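Local coordinates for fervidolysin (Fervidobacterium pennivorans, PDB 1R6V), which degrades keratin into peptides as a calcium-binding, subtilisin-like serine protease and so lets the bacterium grow on native feathers, at residues D247-G252 and Y275-A280. The protein carries 1 engineered substitution. Residues are numbered along the deposited sequence; the frame is centred on the assembly and turned at random.
Sequences DYVAAG and YTMKEA
Ala250 meets Thr276 and Ala280 where two helices run side by side in the subtilisin-like catalytic domain, the axes of these short segments approaching to 9.3 Å and running almost parallel, at 7°. The Ala250 methyl points at the neighbouring helix and lies 3.9 Å from the CB of Ala280 and, likewise, 3.9 Å from CG2 of Thr276. Thr276 and Ala280 stand one turn apart, so the methyl reaches both along one side of their helix. With only the two CB methyls between them, the CA atoms of Ala250 and Ala280 lie 5.4 Å apart.

Beside this group of three methyls, Met277 supplies the longer reach. Its CG is anti to the backbone N (chi1 -164°), and bends at chi2 and chi3 bring the thioether end over to Val249, whose side chain it crosses at about a right angle. CE touches both CB and CG1 of Val249, lying 3.7 Å from CB, while SD is 3.7 Å from CG1. No hydrogen bond spans the two segments, and all five touching residues are buried.

The one hydroxyl among them, OG1 of Thr276, is engaged by the propeptide: it hydrogen-bonds to Glu93 OE1 and Tyr91 OH, while CG2, anti to the backbone N, is the branch that packs on Ala250. The propeptide also holds the start of segment 247-252, through a salt bridge from Lys33 to Asp247 OD2.

Helices 246-258 and 275-286 are successive in the chain and linked through strand 263-269 of the central sheet, parallel helices as in the alpha/beta subtilisin fold. Propeptide strand 33-38 reaches both helices, Leu35 touching Asp247 and Thr276, and strand 54-59 packs on helix 246-258, Leu59 touching Ala250, while Ile253 and Ile254 of helix 246-258 continue the packing against Met277 and Ala280.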
ATOM      1  N   ASP A 247      -7.075   8.103  -3.641  1.00 12.17           N
ATOM      2  CA  ASP A 247      -8.500   7.862  -3.775  1.00 12.66           C
ATOM      3  C   ASP A 247      -8.918   7.751  -5.244  1.00 12.46           C
ATOM      4  O   ASP A 247      -9.659   6.836  -5.595  1.00 12.44           O
ATOM      5  CB  ASP A 247      -9.320   8.952  -3.031  1.00 13.76           C
ATOM      6  CG  ASP A 247      -8.909  10.377  -3.396  1.00 17.47           C
ATOM      7  OD1 ASP A 247      -7.794  10.585  -3.919  1.00 16.84           O
ATOM      8  OD2 ASP A 247      -9.713  11.305  -3.136  1.00 16.20           O
ATOM      9  N   TYR A 248      -8.440   8.639  -6.114  1.00 11.67           N
ATOM     10  CA  TYR A 248      -8.837   8.536  -7.510  1.00 13.54           C
ATOM     11  C   TYR A 248      -8.162   7.351  -8.214  1.00 13.91           C
ATOM     12  O   TYR A 248      -8.739   6.775  -9.133  1.00 14.33           O
ATOM     13  CB  TYR A 248      -8.595   9.856  -8.256  1.00 14.74           C
ATOM     14  CG  TYR A 248      -9.573  10.944  -7.832  1.00 18.32           C
ATOM     15  CD1 TYR A 248      -9.214  11.915  -6.902  1.00 21.20           C
ATOM     16  CD2 TYR A 248     -10.874  10.961  -8.327  1.00 20.58           C
ATOM     17  CE1 TYR A 248     -10.139  12.884  -6.471  1.00 23.57           C
ATOM     18  CE2 TYR A 248     -11.804  11.922  -7.904  1.00 23.58           C
ATOM     19  CZ  TYR A 248     -11.429  12.874  -6.981  1.00 24.71           C
ATOM     20  OH  TYR A 248     -12.342  13.813  -6.562  1.00 25.99           O
ATOM     21  N   VAL A 249      -6.960   6.980  -7.782  1.00 12.99           N
ATOM     22  CA  VAL A 249      -6.305   5.806  -8.363  1.00 11.96           C
ATOM     23  C   VAL A 249      -7.155   4.571  -7.998  1.00 12.60           C
ATOM     24  O   VAL A 249      -7.415   3.715  -8.847  1.00 13.37           O
ATOM     25  CB  VAL A 249      -4.867   5.617  -7.828  1.00 12.33           C
ATOM     26  CG1 VAL A 249      -4.323   4.246  -8.279  1.00 12.92           C
ATOM     27  CG2 VAL A 249      -3.959   6.739  -8.385  1.00 10.73           C
ATOM     28  N   ALA A 250      -7.583   4.477  -6.739  1.00 11.70           N
ATOM     29  CA  ALA A 250      -8.433   3.361  -6.332  1.00 13.54           C
ATOM     30  C   ALA A 250      -9.691   3.323  -7.217  1.00 13.31           C
ATOM     31  O   ALA A 250     -10.119   2.253  -7.670  1.00 12.38           O
ATOM     32  CB  ALA A 250      -8.816   3.486  -4.831  1.00 13.41           C
ATOM     33  N   ALA A 251     -10.290   4.486  -7.465  1.00 12.92           N
ATOM     34  CA  ALA A 251     -11.474   4.546  -8.329  1.00 12.45           C
ATOM     35  C   ALA A 251     -11.139   4.017  -9.720  1.00 12.68           C
ATOM     36  O   ALA A 251     -11.930   3.296 -10.313  1.00 12.84           O
ATOM     37  CB  ALA A 251     -11.978   5.981  -8.448  1.00 12.23           C
ATOM     38  N   GLY A 252      -9.974   4.400 -10.248  1.00 12.86           N
ATOM     39  CA  GLY A 252      -9.572   3.928 -11.569  1.00 12.38           C
ATOM     40  C   GLY A 252      -9.308   2.427 -11.612  1.00 12.70           C
ATOM     41  O   GLY A 252      -9.631   1.758 -12.601  1.00 12.65           O
ATOM     42  N   TYR A 275      -4.034   2.084   3.258  1.00 11.85           N
ATOM     43  CA  TYR A 275      -4.993   0.998   3.428  1.00 12.28           C
ATOM     44  C   TYR A 275      -5.964   0.988   2.270  1.00 11.47           C
ATOM     45  O   TYR A 275      -6.480  -0.066   1.867  1.00 12.02           O
ATOM     46  CB  TYR A 275      -5.749   1.137   4.738  1.00 11.25           C
ATOM     47  CG  TYR A 275      -4.916   0.687   5.911  1.00 16.39           C
ATOM     48  CD1 TYR A 275      -4.031   1.558   6.536  1.00 19.14           C
ATOM     49  CD2 TYR A 275      -5.001  -0.626   6.385  1.00 17.69           C
ATOM     50  CE1 TYR A 275      -3.253   1.138   7.612  1.00 19.70           C
ATOM     51  CE2 TYR A 275      -4.223  -1.055   7.461  1.00 20.59           C
ATOM     52  CZ  TYR A 275      -3.359  -0.158   8.066  1.00 19.68           C
ATOM     53  OH  TYR A 275      -2.628  -0.553   9.160  1.00 23.17           O
ATOM     54  N   THR A 276      -6.239   2.174   1.740  1.00 11.70           N
ATOM     55  CA  THR A 276      -7.132   2.294   0.603  1.00  9.36           C
ATOM     56  C   THR A 276      -6.531   1.639  -0.632  1.00 11.26           C
ATOM     57  O   THR A 276      -7.206   0.880  -1.335  1.00 10.36           O
ATOM     58  CB  THR A 276      -7.425   3.772   0.291  1.00 10.74           C
ATOM     59  OG1 THR A 276      -8.136   4.331   1.393  1.00 10.68           O
ATOM     60  CG2 THR A 276      -8.295   3.917  -0.980  1.00 13.06           C
ATOM     61  N   MET A 277      -5.258   1.922  -0.901  1.00 10.94           N
ATOM     62  CA  MET A 277      -4.627   1.325  -2.074  1.00 10.59           C
ATOM     63  C   MET A 277      -4.498  -0.196  -1.927  1.00 12.37           C
ATOM     64  O   MET A 277      -4.601  -0.932  -2.916  1.00 11.37           O
ATOM     65  CB  MET A 277      -3.248   1.943  -2.328  1.00  9.52           C
ATOM     66  CG  MET A 277      -2.718   1.649  -3.747  1.00  9.84           C
ATOM     67  SD  MET A 277      -3.747   2.330  -5.132  1.00  5.64           S
ATOM     68  CE  MET A 277      -3.653   4.222  -4.640  1.00 11.09           C
ATOM     69  N   LYS A 278      -4.280  -0.653  -0.695  1.00 12.74           N
ATOM     70  CA  LYS A 278      -4.155  -2.085  -0.393  1.00 13.78           C
ATOM     71  C   LYS A 278      -5.486  -2.715  -0.779  1.00 13.38           C
ATOM     72  O   LYS A 278      -5.550  -3.735  -1.472  1.00 12.09           O
ATOM     73  CB  LYS A 278      -3.913  -2.289   1.112  1.00 14.61           C
ATOM     74  CG  LYS A 278      -3.792  -3.749   1.587  1.00 20.88           C
ATOM     75  CD  LYS A 278      -2.410  -4.294   1.310  1.00 21.68           C
ATOM     76  CE  LYS A 278      -2.138  -5.588   2.075  1.00 22.51           C
ATOM     77  NZ  LYS A 278      -2.954  -6.753   1.601  1.00 20.00           N
ATOM     78  N   GLU A 279      -6.560  -2.074  -0.331  1.00 11.75           N
ATOM     79  CA  GLU A 279      -7.902  -2.581  -0.627  1.00 13.76           C
ATOM     80  C   GLU A 279      -8.186  -2.634  -2.120  1.00 11.92           C
ATOM     81  O   GLU A 279      -8.807  -3.572  -2.617  1.00 11.46           O
ATOM     82  CB  GLU A 279      -8.974  -1.712   0.040  1.00 15.38           C
ATOM     83  CG  GLU A 279      -9.167  -1.938   1.505  1.00 26.13           C
ATOM     84  CD  GLU A 279      -9.624  -3.356   1.830  1.00 24.16           C
ATOM     85  OE1 GLU A 279     -10.739  -3.762   1.447  1.00 30.64           O
ATOM     86  OE2 GLU A 279      -8.856  -4.060   2.479  1.00 26.15           O
ATOM     87  N   ALA A 280      -7.741  -1.617  -2.850  1.00 11.14           N
ATOM     88  CA  ALA A 280      -7.969  -1.582  -4.284  1.00 11.25           C
ATOM     89  C   ALA A 280      -7.179  -2.685  -5.003  1.00 10.74           C
ATOM     90  O   ALA A 280      -7.692  -3.343  -5.912  1.00 11.08           O
ATOM     91  CB  ALA A 280      -7.583  -0.223  -4.825  1.00 14.87           C
TER